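Platelet inhibitor (PDB 4TPV) inhibits platelet aggregation and adhesion as a secreted hookworm toxin of the CAP superfamily, possibly by binding platelet integrins. Local coordinates at residues Asn69-Ser74 and Leu82-Ser87. Sequence-based numbering, arbitrary orientation. Where two conformers were deposited one is given.
Sequences NVDVFS and LEAGNS
Phe-73 turns one face of its ring to Glu-83, whose CG sits over the middle of it, 3.7 Å from the centroid and only 9° off the normal. This is a CH-pi contact made by the aliphatic part of an acidic side chain: CB comes in over the CE2 and CZ side, while a bend at chi2 swings the carboxylate away, its plane 56° from that of the ring. OE1 is taken up by the backbone N-H groups of Thr-77 and Leu-78, in the loop just ahead of helix 80-89. Two residues back along the strand, Asp-71 also faces the helix, and its CG meets the edge of the Phe-73 ring in the ring plane. With CG anti to the backbone N (chi1 -168°), the carboxylate reaches across to the helix backbone and lays OD2 3.3 Å from CA of Ala-84. Asp-71 OD1 takes a weak, strongly bent hydrogen bond from N of Val-72, 3.0 Å away. In the alpha-beta-alpha sandwich of the CAP fold, strand 68-73 is outermost in the mixed sheet, hydrogen-bonded to strand 130-138, and helix 80-89 packs obliquely against it. Val-70 O adds a tie to the helix through NE1 of Trp-88. No hydrogen bond joins the two segments themselves. Asp-71 OD2 lies 3.6 Å from the carbonyl O of Glu-83, a meeting of two acceptors that is probably mildly unfavourable. The carboxylates of Asp-71 and Glu-83 stay 5.8 Å apart between their OD2 and OE2 atoms, and the two N-H groups on OE1 would probably offset some of the like-charge repulsion.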
ATOM      1  N   ASN A  69      -0.597   6.050   5.225  1.00  7.69           N
ATOM      2  CA  ASN A  69      -0.998   6.987   4.168  1.00  8.18           C
ATOM      3  C   ASN A  69      -2.331   7.636   4.527  1.00  8.75           C
ATOM      4  O   ASN A  69      -3.219   6.962   5.061  1.00  7.58           O
ATOM      5  CB  ASN A  69      -1.131   6.273   2.815  1.00  8.26           C
ATOM      6  CG  ASN A  69       0.199   6.020   2.135  1.00  7.34           C
ATOM      7  OD1 ASN A  69       1.259   6.339   2.660  1.00  8.82           O
ATOM      8  ND2 ASN A  69       0.137   5.428   0.944  1.00  7.85           N
ATOM      9  N   VAL A  70      -2.484   8.928   4.240  1.00  8.93           N
ATOM     10  CA  VAL A  70      -3.744   9.622   4.466  1.00 11.32           C
ATOM     11  C   VAL A  70      -4.157  10.383   3.229  1.00 13.44           C
ATOM     12  O   VAL A  70      -3.307  10.942   2.523  1.00 13.04           O
ATOM     13  CB  VAL A  70      -3.640  10.598   5.663  1.00 10.93           C
ATOM     14  CG1 VAL A  70      -4.998  11.258   5.970  1.00 17.25           C
ATOM     15  CG2 VAL A  70      -3.113   9.861   6.879  1.00 12.23           C
ATOM     16  N   ASP A  71      -5.459  10.371   2.952  1.00  8.48           N
ATOM     17  CA  ASP A  71      -6.026  11.236   1.926  1.00  8.92           C
ATOM     18  C   ASP A  71      -7.284  11.887   2.450  1.00 11.63           C
ATOM     19  O   ASP A  71      -8.022  11.269   3.211  1.00 12.16           O
ATOM     20  CB  ASP A  71      -6.323  10.439   0.666  1.00  8.85           C
ATOM     21  CG  ASP A  71      -6.649  11.322  -0.528  1.00 15.65           C
ATOM     22  OD1 ASP A  71      -6.197  12.492  -0.582  1.00 16.29           O
ATOM     23  OD2 ASP A  71      -7.368  10.824  -1.419  1.00 17.49           O
ATOM     24  N   VAL A  72      -7.521  13.137   2.059  1.00  9.27           N
ATOM     25  CA  VAL A  72      -8.643  13.908   2.556  1.00 10.68           C
ATOM     26  C   VAL A  72      -9.352  14.575   1.378  1.00 11.09           C
ATOM     27  O   VAL A  72      -8.715  15.283   0.595  1.00 14.80           O
ATOM     28  CB  VAL A  72      -8.200  15.002   3.566  1.00 11.39           C
ATOM     29  CG1 VAL A  72      -9.400  15.827   4.036  1.00 16.66           C
ATOM     30  CG2 VAL A  72      -7.465  14.386   4.748  1.00 12.52           C
ATOM     31  N   PHE A  73     -10.669  14.388   1.264  1.00 12.23           N
ATOM     32  CA  PHE A  73     -11.434  15.023   0.176  1.00 12.45           C
ATOM     33  C   PHE A  73     -12.916  15.121   0.475  1.00 15.48           C
ATOM     34  O   PHE A  73     -13.419  14.465   1.377  1.00 15.38           O
ATOM     35  CB  PHE A  73     -11.257  14.261  -1.152  1.00 14.03           C
ATOM     36  CG  PHE A  73     -11.544  12.781  -1.052  1.00 13.96           C
ATOM     37  CD1 PHE A  73     -12.845  12.309  -1.113  1.00 14.02           C
ATOM     38  CD2 PHE A  73     -10.509  11.866  -0.887  1.00 13.45           C
ATOM     39  CE1 PHE A  73     -13.107  10.937  -1.023  1.00 12.87           C
ATOM     40  CE2 PHE A  73     -10.764  10.504  -0.791  1.00 13.45           C
ATOM     41  CZ  PHE A  73     -12.063  10.041  -0.855  1.00 13.33           C
ATOM     42  N   SER A  74     -13.610  15.955  -0.301  1.00 16.51           N
ATOM     43  CA  SER A  74     -15.063  15.952  -0.354  1.00 21.75           C
ATOM     44  C   SER A  74     -15.442  16.048  -1.819  1.00 19.45           C
ATOM     45  O   SER A  74     -14.583  16.357  -2.653  1.00 18.83           O
ATOM     46  CB  SER A  74     -15.660  17.113   0.444  1.00 29.47           C
ATOM     47  OG  SER A  74     -17.070  16.999   0.512  1.00 40.17           O
ATOM     48  N   LEU A  82     -10.251   4.454  -5.778  1.00  8.05           N
ATOM     49  CA  LEU A  82      -9.562   5.169  -6.850  1.00  9.67           C
ATOM     50  C   LEU A  82      -9.219   6.602  -6.481  1.00  9.16           C
ATOM     51  O   LEU A  82      -8.148   7.083  -6.851  1.00 11.70           O
ATOM     52  CB  LEU A  82     -10.393   5.171  -8.140  1.00  8.57           C
ATOM     53  CG  LEU A  82     -10.454   3.806  -8.820  1.00 10.86           C
ATOM     54  CD1 LEU A  82     -11.540   3.851  -9.881  1.00 13.73           C
ATOM     55  CD2 LEU A  82      -9.084   3.459  -9.447  1.00 12.44           C
ATOM     56  N   GLU A  83     -10.104   7.288  -5.758  1.00  9.77           N
ATOM     57  CA  GLU A  83      -9.830   8.677  -5.368  1.00  9.84           C
ATOM     58  C   GLU A  83      -8.553   8.730  -4.523  1.00 11.96           C
ATOM     59  O   GLU A  83      -7.653   9.533  -4.799  1.00 13.18           O
ATOM     60  CB  GLU A  83     -11.047   9.279  -4.636  1.00 13.57           C
ATOM     61  CG  GLU A  83     -11.061  10.801  -4.484  1.00 19.45           C
ATOM     62  CD  GLU A  83     -11.280  11.574  -5.795  1.00 21.88           C
ATOM     63  OE1 GLU A  83     -12.144  11.200  -6.638  1.00 14.86           O
ATOM     64  OE2 GLU A  83     -10.594  12.598  -5.963  1.00 22.52           O
ATOM     65  N   ALA A  84      -8.433   7.841  -3.546  1.00  9.20           N
ATOM     66  CA  ALA A  84      -7.230   7.783  -2.722  1.00  9.93           C
ATOM     67  C   ALA A  84      -6.034   7.268  -3.515  1.00 10.77           C
ATOM     68  O   ALA A  84      -4.953   7.864  -3.468  1.00 10.30           O
ATOM     69  CB  ALA A  84      -7.465   6.894  -1.497  1.00 11.04           C
ATOM     70  N   GLY A  85      -6.211   6.142  -4.204  1.00 10.48           N
ATOM     71  CA  GLY A  85      -5.114   5.530  -4.921  1.00 11.30           C
ATOM     72  C   GLY A  85      -4.472   6.495  -5.894  1.00 12.08           C
ATOM     73  O   GLY A  85      -3.248   6.591  -5.978  1.00 10.45           O
ATOM     74  N   ASN A  86      -5.300   7.224  -6.629  1.00 12.38           N
ATOM     75  CA  ASN A  86      -4.771   8.127  -7.646  1.00 13.19           C
ATOM     76  C   ASN A  86      -4.026   9.305  -7.034  1.00 10.87           C
ATOM     77  O   ASN A  86      -2.995   9.750  -7.562  1.00 13.19           O
ATOM     78  CB  ASN A  86      -5.901   8.602  -8.565  1.00 11.76           C
ATOM     79  CG  ASN A  86      -6.155   7.636  -9.692  1.00 19.82           C
ATOM     80  OD1 ASN A  86      -5.498   7.694 -10.728  1.00 20.65           O
ATOM     81  ND2 ASN A  86      -7.087   6.714  -9.486  1.00 15.28           N
ATOM     82  N   SER A  87      -4.534   9.825  -5.924  1.00  9.45           N
ATOM     83  CA  SER A  87      -3.838  10.901  -5.239  0.67  8.57           C
ATOM     84  C   SER A  87      -2.461  10.426  -4.785  1.00 11.19           C
ATOM     85  O   SER A  87      -1.475  11.123  -4.985  1.00 11.83           O
ATOM     86  CB  SER A  87      -4.642  11.407  -4.037  0.67 13.40           C
ATOM     87  OG  SER A  87      -4.049  12.586  -3.517  0.67 13.94           O
TER